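Local structure of helix-turn-helix domain-containing protein (Shewanella amazonensis SB2B, 3KE2) at residues A[20-28]-A[39-50]. The protein is of unknown function, but its winged helix-turn-helix fold is consistent with a role in binding DNA. Residues are numbered along the deposited sequence; the frame is centred on the assembly and turned at random. Where two conformers were deposited one is given.
Sequences LRKLYLAHL and LGKLTGMPRRTL
In the helix-turn-helix unit of this winged-helix fold, Leu25 and Leu28 of helix 14-31 pack against the two helices joined by the turn at 44-46. No hydrogen bond crosses between 20-28 and 39-50; the contact is mainly apolar. Leu28 carries one end of it. Its CD1 lies 3.7 Å from Thr43 CG2 and 4.0 Å from Leu39 CD2. Its other branch, CD2, meets Leu42 CD2 tip to tip at 4.1 Å. Leu25 touches both helices: its CD2 sits 3.9 Å from Leu50 CD2, with the two side chains crossing at about a right angle, and also packs on Leu39 CD2. Thr43 uses its two branches differently. With chi1 at 70°, its methyl turns to Leu28 while OG1 folds back onto its own helix. OG1 donates to Leu39 O (2.9 Å) from above the carbonyl plane, and the backbone N of Thr43 reaches that oxygen from the opposite face. OG1 also accepts from Met45 N (3.2 Å), which makes an ST turn at the helix end. Replacing Thr43 by an alanine is likely to cost Met45 N this acceptor and to open a gap beside Leu28 CD1. Met45, modelled as selenomethionine, places SE 4.0 Å from Arg21 CG, and its CE approaches the Tyr24 ring obliquely. These contacts are less certain, because Arg21 and Met45 each have two conformers. The axes of segments 20-28 and 39-43 cross at 111°. Beyond the contact, Tyr24 touches Lys99 and Leu102 of helix 88-102, Met45 touches Val104, and Leu50 reaches Leu36 of helix 36-43.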
ATOM      1  N   LEU A  20       1.073   3.206  -6.327  1.00 16.71           N
ATOM      2  CA  LEU A  20       2.462   3.516  -6.584  1.00 17.22           C
ATOM      3  C   LEU A  20       2.701   5.042  -6.575  1.00 18.20           C
ATOM      4  O   LEU A  20       3.808   5.502  -6.264  1.00 18.16           O
ATOM      5  CB  LEU A  20       2.912   2.896  -7.911  1.00 17.07           C
ATOM      6  CG  LEU A  20       2.948   1.360  -7.998  1.00 16.58           C
ATOM      7  CD1 LEU A  20       3.179   0.954  -9.427  1.00 16.12           C
ATOM      8  CD2 LEU A  20       4.004   0.734  -7.081  1.00 14.61           C
ATOM      9  N   ARG A  21       1.670   5.820  -6.916  1.00 18.87           N
ATOM     10  CA  ARG A  21       1.752   7.272  -6.908  0.50 18.97           C
ATOM     11  C   ARG A  21       2.007   7.727  -5.493  1.00 19.10           C
ATOM     12  O   ARG A  21       2.839   8.593  -5.233  1.00 19.06           O
ATOM     13  CB  ARG A  21       0.442   7.898  -7.434  0.50 19.34           C
ATOM     14  CG  ARG A  21       0.414   9.459  -7.475  0.50 18.92           C
ATOM     15  CD  ARG A  21      -0.920  10.045  -8.040  0.50 18.48           C
ATOM     16  NE  ARG A  21      -1.289   9.490  -9.349  0.50 18.15           N
ATOM     17  CZ  ARG A  21      -2.310   8.662  -9.549  0.50 16.60           C
ATOM     18  NH1 ARG A  21      -3.104   8.358  -8.541  0.50 16.83           N
ATOM     19  NH2 ARG A  21      -2.574   8.190 -10.760  0.50 15.23           N
ATOM     20  N   LYS A  22       1.278   7.123  -4.554  1.00 18.83           N
ATOM     21  CA  LYS A  22       1.434   7.517  -3.159  1.00 18.85           C
ATOM     22  C   LYS A  22       2.820   7.125  -2.696  1.00 18.20           C
ATOM     23  O   LYS A  22       3.467   7.905  -2.014  1.00 18.73           O
ATOM     24  CB  LYS A  22       0.350   6.916  -2.240  1.00 18.99           C
ATOM     25  CG  LYS A  22      -1.113   7.120  -2.732  1.00 21.30           C
ATOM     26  CD  LYS A  22      -2.163   6.517  -1.756  1.00 23.33           C
ATOM     27  CE  LYS A  22      -3.475   6.033  -2.471  1.00 24.41           C
ATOM     28  NZ  LYS A  22      -4.178   7.048  -3.290  1.00 26.82           N
ATOM     29  N   LEU A  23       3.303   5.944  -3.075  1.00 17.35           N
ATOM     30  CA  LEU A  23       4.652   5.532  -2.630  1.00 17.23           C
ATOM     31  C   LEU A  23       5.751   6.379  -3.220  1.00 17.59           C
ATOM     32  O   LEU A  23       6.779   6.623  -2.569  1.00 17.36           O
ATOM     33  CB  LEU A  23       4.940   4.061  -2.937  1.00 17.09           C
ATOM     34  CG  LEU A  23       4.585   3.005  -1.900  1.00 15.59           C
ATOM     35  CD1 LEU A  23       3.292   3.260  -1.224  1.00 15.35           C
ATOM     36  CD2 LEU A  23       4.585   1.648  -2.615  1.00 16.68           C
ATOM     37  N   TYR A  24       5.533   6.819  -4.458  1.00 18.03           N
ATOM     38  CA  TYR A  24       6.516   7.633  -5.171  1.00 18.12           C
ATOM     39  C   TYR A  24       6.606   9.006  -4.530  1.00 18.00           C
ATOM     40  O   TYR A  24       7.721   9.531  -4.300  1.00 17.56           O
ATOM     41  CB  TYR A  24       6.171   7.753  -6.657  1.00 18.17           C
ATOM     42  CG  TYR A  24       7.234   8.473  -7.441  1.00 19.46           C
ATOM     43  CD1 TYR A  24       8.455   7.870  -7.710  1.00 21.45           C
ATOM     44  CD2 TYR A  24       7.025   9.740  -7.924  1.00 21.16           C
ATOM     45  CE1 TYR A  24       9.457   8.539  -8.436  1.00 22.23           C
ATOM     46  CE2 TYR A  24       8.009  10.410  -8.641  1.00 22.68           C
ATOM     47  CZ  TYR A  24       9.223   9.806  -8.893  1.00 22.75           C
ATOM     48  OH  TYR A  24      10.186  10.490  -9.621  1.00 25.60           O
ATOM     49  N   LEU A  25       5.449   9.601  -4.248  1.00 17.78           N
ATOM     50  CA  LEU A  25       5.450  10.913  -3.599  1.00 17.74           C
ATOM     51  C   LEU A  25       6.157  10.805  -2.244  1.00 17.85           C
ATOM     52  O   LEU A  25       7.056  11.589  -1.919  1.00 17.48           O
ATOM     53  CB  LEU A  25       4.044  11.447  -3.429  1.00 17.36           C
ATOM     54  CG  LEU A  25       3.381  11.934  -4.682  1.00 16.94           C
ATOM     55  CD1 LEU A  25       2.021  12.491  -4.333  1.00 15.94           C
ATOM     56  CD2 LEU A  25       4.263  12.989  -5.271  1.00 17.78           C
ATOM     57  N   ALA A  26       5.778   9.787  -1.487  1.00 17.84           N
ATOM     58  CA  ALA A  26       6.352   9.585  -0.187  1.00 17.97           C
ATOM     59  C   ALA A  26       7.863   9.462  -0.295  1.00 17.82           C
ATOM     60  O   ALA A  26       8.582   9.955   0.562  1.00 18.47           O
ATOM     61  CB  ALA A  26       5.753   8.342   0.460  1.00 18.23           C
ATOM     62  N   HIS A  27       8.349   8.792  -1.331  1.00 17.61           N
ATOM     63  CA  HIS A  27       9.805   8.643  -1.531  1.00 17.76           C
ATOM     64  C   HIS A  27      10.423  10.016  -1.804  1.00 17.45           C
ATOM     65  O   HIS A  27      11.415  10.369  -1.198  1.00 17.56           O
ATOM     66  CB  HIS A  27      10.078   7.629  -2.658  1.00 17.79           C
ATOM     67  CG  HIS A  27      11.510   7.520  -3.088  1.00 18.48           C
ATOM     68  ND1 HIS A  27      12.402   6.637  -2.509  1.00 20.51           N
ATOM     69  CD2 HIS A  27      12.184   8.131  -4.096  1.00 19.24           C
ATOM     70  CE1 HIS A  27      13.572   6.732  -3.122  1.00 20.64           C
ATOM     71  NE2 HIS A  27      13.466   7.629  -4.091  1.00 21.03           N
ATOM     72  N   LEU A  28       9.812  10.795  -2.695  1.00 17.72           N
ATOM     73  CA  LEU A  28      10.314  12.122  -3.005  1.00 17.95           C
ATOM     74  C   LEU A  28      10.394  13.001  -1.750  1.00 18.86           C
ATOM     75  O   LEU A  28      11.426  13.603  -1.471  1.00 18.72           O
ATOM     76  CB  LEU A  28       9.427  12.784  -4.036  1.00 17.69           C
ATOM     77  CG  LEU A  28       9.488  12.237  -5.459  1.00 16.03           C
ATOM     78  CD1 LEU A  28       8.497  13.022  -6.288  1.00 13.10           C
ATOM     79  CD2 LEU A  28      10.901  12.305  -6.062  1.00 10.98           C
ATOM     80  N   LEU A  39       6.712  19.934  -5.594  1.00 15.02           N
ATOM     81  CA  LEU A  39       6.303  18.667  -6.176  1.00 15.59           C
ATOM     82  C   LEU A  39       5.692  18.857  -7.592  1.00 16.37           C
ATOM     83  O   LEU A  39       5.930  18.058  -8.487  1.00 16.35           O
ATOM     84  CB  LEU A  39       5.331  17.926  -5.249  1.00 15.38           C
ATOM     85  CG  LEU A  39       5.982  17.341  -3.984  1.00 15.19           C
ATOM     86  CD1 LEU A  39       4.950  16.938  -2.938  1.00 12.35           C
ATOM     87  CD2 LEU A  39       6.882  16.162  -4.338  1.00 12.92           C
ATOM     88  N   GLY A  40       4.944  19.933  -7.796  1.00 17.33           N
ATOM     89  CA  GLY A  40       4.322  20.171  -9.083  1.00 18.09           C
ATOM     90  C   GLY A  40       5.321  20.398 -10.200  1.00 18.85           C
ATOM     91  O   GLY A  40       5.202  19.806 -11.279  1.00 19.08           O
ATOM     92  N   LYS A  41       6.320  21.237  -9.928  1.00 19.51           N
ATOM     93  CA  LYS A  41       7.346  21.574 -10.925  1.00 19.98           C
ATOM     94  C   LYS A  41       8.241  20.390 -11.269  1.00 20.25           C
ATOM     95  O   LYS A  41       8.682  20.262 -12.422  1.00 20.66           O
ATOM     96  CB  LYS A  41       8.203  22.711 -10.435  1.00 19.87           C
ATOM     97  CG  LYS A  41       7.466  24.002 -10.276  1.00 21.01           C
ATOM     98  CD  LYS A  41       8.382  25.029  -9.632  1.00 22.84           C
ATOM     99  CE  LYS A  41       7.787  26.431  -9.619  1.00 24.43           C
ATOM    100  NZ  LYS A  41       8.723  27.388  -8.941  1.00 25.22           N
ATOM    101  N   LEU A  42       8.499  19.537 -10.278  1.00 20.14           N
ATOM    102  CA  LEU A  42       9.330  18.349 -10.468  1.00 19.99           C
ATOM    103  C   LEU A  42       8.633  17.194 -11.150  1.00 20.09           C
ATOM    104  O   LEU A  42       9.238  16.514 -11.965  1.00 20.58           O
ATOM    105  CB  LEU A  42       9.836  17.807  -9.117  1.00 19.60           C
ATOM    106  CG  LEU A  42      10.580  16.457  -9.160  1.00 18.36           C
ATOM    107  CD1 LEU A  42      11.849  16.521 -10.044  1.00 15.73           C
ATOM    108  CD2 LEU A  42      10.912  16.016  -7.762  1.00 16.64           C
ATOM    109  N   THR A  43       7.386  16.936 -10.795  1.00 20.12           N
ATOM    110  CA  THR A  43       6.701  15.760 -11.329  1.00 20.44           C
ATOM    111  C   THR A  43       5.736  16.046 -12.439  1.00 21.05           C
ATOM    112  O   THR A  43       5.384  15.133 -13.171  1.00 21.50           O
ATOM    113  CB  THR A  43       5.872  15.048 -10.233  1.00 20.55           C
ATOM    114  OG1 THR A  43       4.746  15.860  -9.880  1.00 20.11           O
ATOM    115  CG2 THR A  43       6.725  14.765  -8.999  1.00 19.21           C
ATOM    116  N   GLY A  44       5.273  17.287 -12.557  1.00 21.33           N
ATOM    117  CA  GLY A  44       4.310  17.611 -13.590  1.00 21.50           C
ATOM    118  C   GLY A  44       2.861  17.350 -13.172  1.00 21.81           C
ATOM    119  O   GLY A  44       1.949  17.858 -13.821  1.00 22.81           O
HETATM  120  N   MSE A  45       2.612  16.567 -12.111  1.00 21.60           N
HETATM  121  CA  MSE A  45       1.248  16.304 -11.632  0.75 21.22           C
HETATM  122  C   MSE A  45       0.621  17.651 -11.209  1.00 21.67           C
HETATM  123  O   MSE A  45       1.289  18.457 -10.566  1.00 22.03           O
HETATM  124  CB  MSE A  45       1.238  15.318 -10.435  0.75 20.50           C
HETATM  125  CG  MSE A  45       2.018  13.986 -10.604  0.75 18.55           C
HETATM  126 SE   MSE A  45       2.010  12.745  -9.027  0.56 12.36          SE
HETATM  127  CE  MSE A  45       3.486  11.544  -9.542  0.75 11.43           C
ATOM    128  N   PRO A  46      -0.660  17.902 -11.554  1.00 22.32           N
ATOM    129  CA  PRO A  46      -1.230  19.183 -11.116  1.00 22.74           C
ATOM    130  C   PRO A  46      -1.496  19.174  -9.622  1.00 23.11           C
ATOM    131  O   PRO A  46      -1.557  18.092  -9.003  1.00 23.16           O
ATOM    132  CB  PRO A  46      -2.542  19.273 -11.898  1.00 22.49           C
ATOM    133  CG  PRO A  46      -2.972  17.858 -12.044  1.00 22.62           C
ATOM    134  CD  PRO A  46      -1.687  17.036 -12.168  1.00 22.53           C
ATOM    135  N   ARG A  47      -1.697  20.368  -9.074  1.00 23.35           N
ATOM    136  CA  ARG A  47      -1.917  20.561  -7.635  1.00 23.76           C
ATOM    137  C   ARG A  47      -3.008  19.719  -6.967  1.00 23.70           C
ATOM    138  O   ARG A  47      -2.814  19.280  -5.832  1.00 23.84           O
ATOM    139  CB  ARG A  47      -2.156  22.038  -7.368  1.00 23.89           C
ATOM    140  CG  ARG A  47      -2.390  22.360  -5.922  1.00 26.18           C
ATOM    141  CD  ARG A  47      -2.044  23.807  -5.643  1.00 29.33           C
ATOM    142  NE  ARG A  47      -2.305  24.168  -4.245  1.00 32.59           N
ATOM    143  CZ  ARG A  47      -1.763  25.219  -3.611  1.00 34.36           C
ATOM    144  NH1 ARG A  47      -0.874  26.008  -4.232  1.00 33.95           N
ATOM    145  NH2 ARG A  47      -2.083  25.454  -2.324  1.00 34.40           N
ATOM    146  N   ARG A  48      -4.132  19.479  -7.651  1.00 23.60           N
ATOM    147  CA  ARG A  48      -5.209  18.656  -7.086  1.00 23.49           C
ATOM    148  C   ARG A  48      -4.773  17.191  -7.013  1.00 23.19           C
ATOM    149  O   ARG A  48      -5.025  16.533  -6.014  1.00 23.21           O
ATOM    150  CB  ARG A  48      -6.531  18.778  -7.877  1.00 23.80           C
ATOM    151  CG  ARG A  48      -7.711  17.938  -7.295  1.00 23.84           C
ATOM    152  N   THR A  49      -4.136  16.660  -8.058  1.00 22.58           N
ATOM    153  CA  THR A  49      -3.697  15.267  -7.998  1.00 22.11           C
ATOM    154  C   THR A  49      -2.769  15.099  -6.786  1.00 21.98           C
ATOM    155  O   THR A  49      -2.777  14.074  -6.108  1.00 22.07           O
ATOM    156  CB  THR A  49      -2.964  14.807  -9.278  1.00 22.12           C
ATOM    157  OG1 THR A  49      -3.743  15.112 -10.433  1.00 22.25           O
ATOM    158  CG2 THR A  49      -2.674  13.277  -9.245  1.00 22.76           C
ATOM    159  N   LEU A  50      -1.965  16.123  -6.515  1.00 21.60           N
ATOM    160  CA  LEU A  50      -1.050  16.090  -5.390  1.00 21.18           C
ATOM    161  C   LEU A  50      -1.804  16.133  -4.044  1.00 20.89           C
ATOM    162  O   LEU A  50      -1.579  15.265  -3.198  1.00 20.99           O
ATOM    163  CB  LEU A  50      -0.004  17.230  -5.517  1.00 21.12           C
ATOM    164  CG  LEU A  50       0.997  17.064  -6.683  1.00 20.45           C
ATOM    165  CD1 LEU A  50       1.858  18.290  -6.839  1.00 18.33           C
ATOM    166  CD2 LEU A  50       1.872  15.797  -6.516  1.00 15.87           C
TER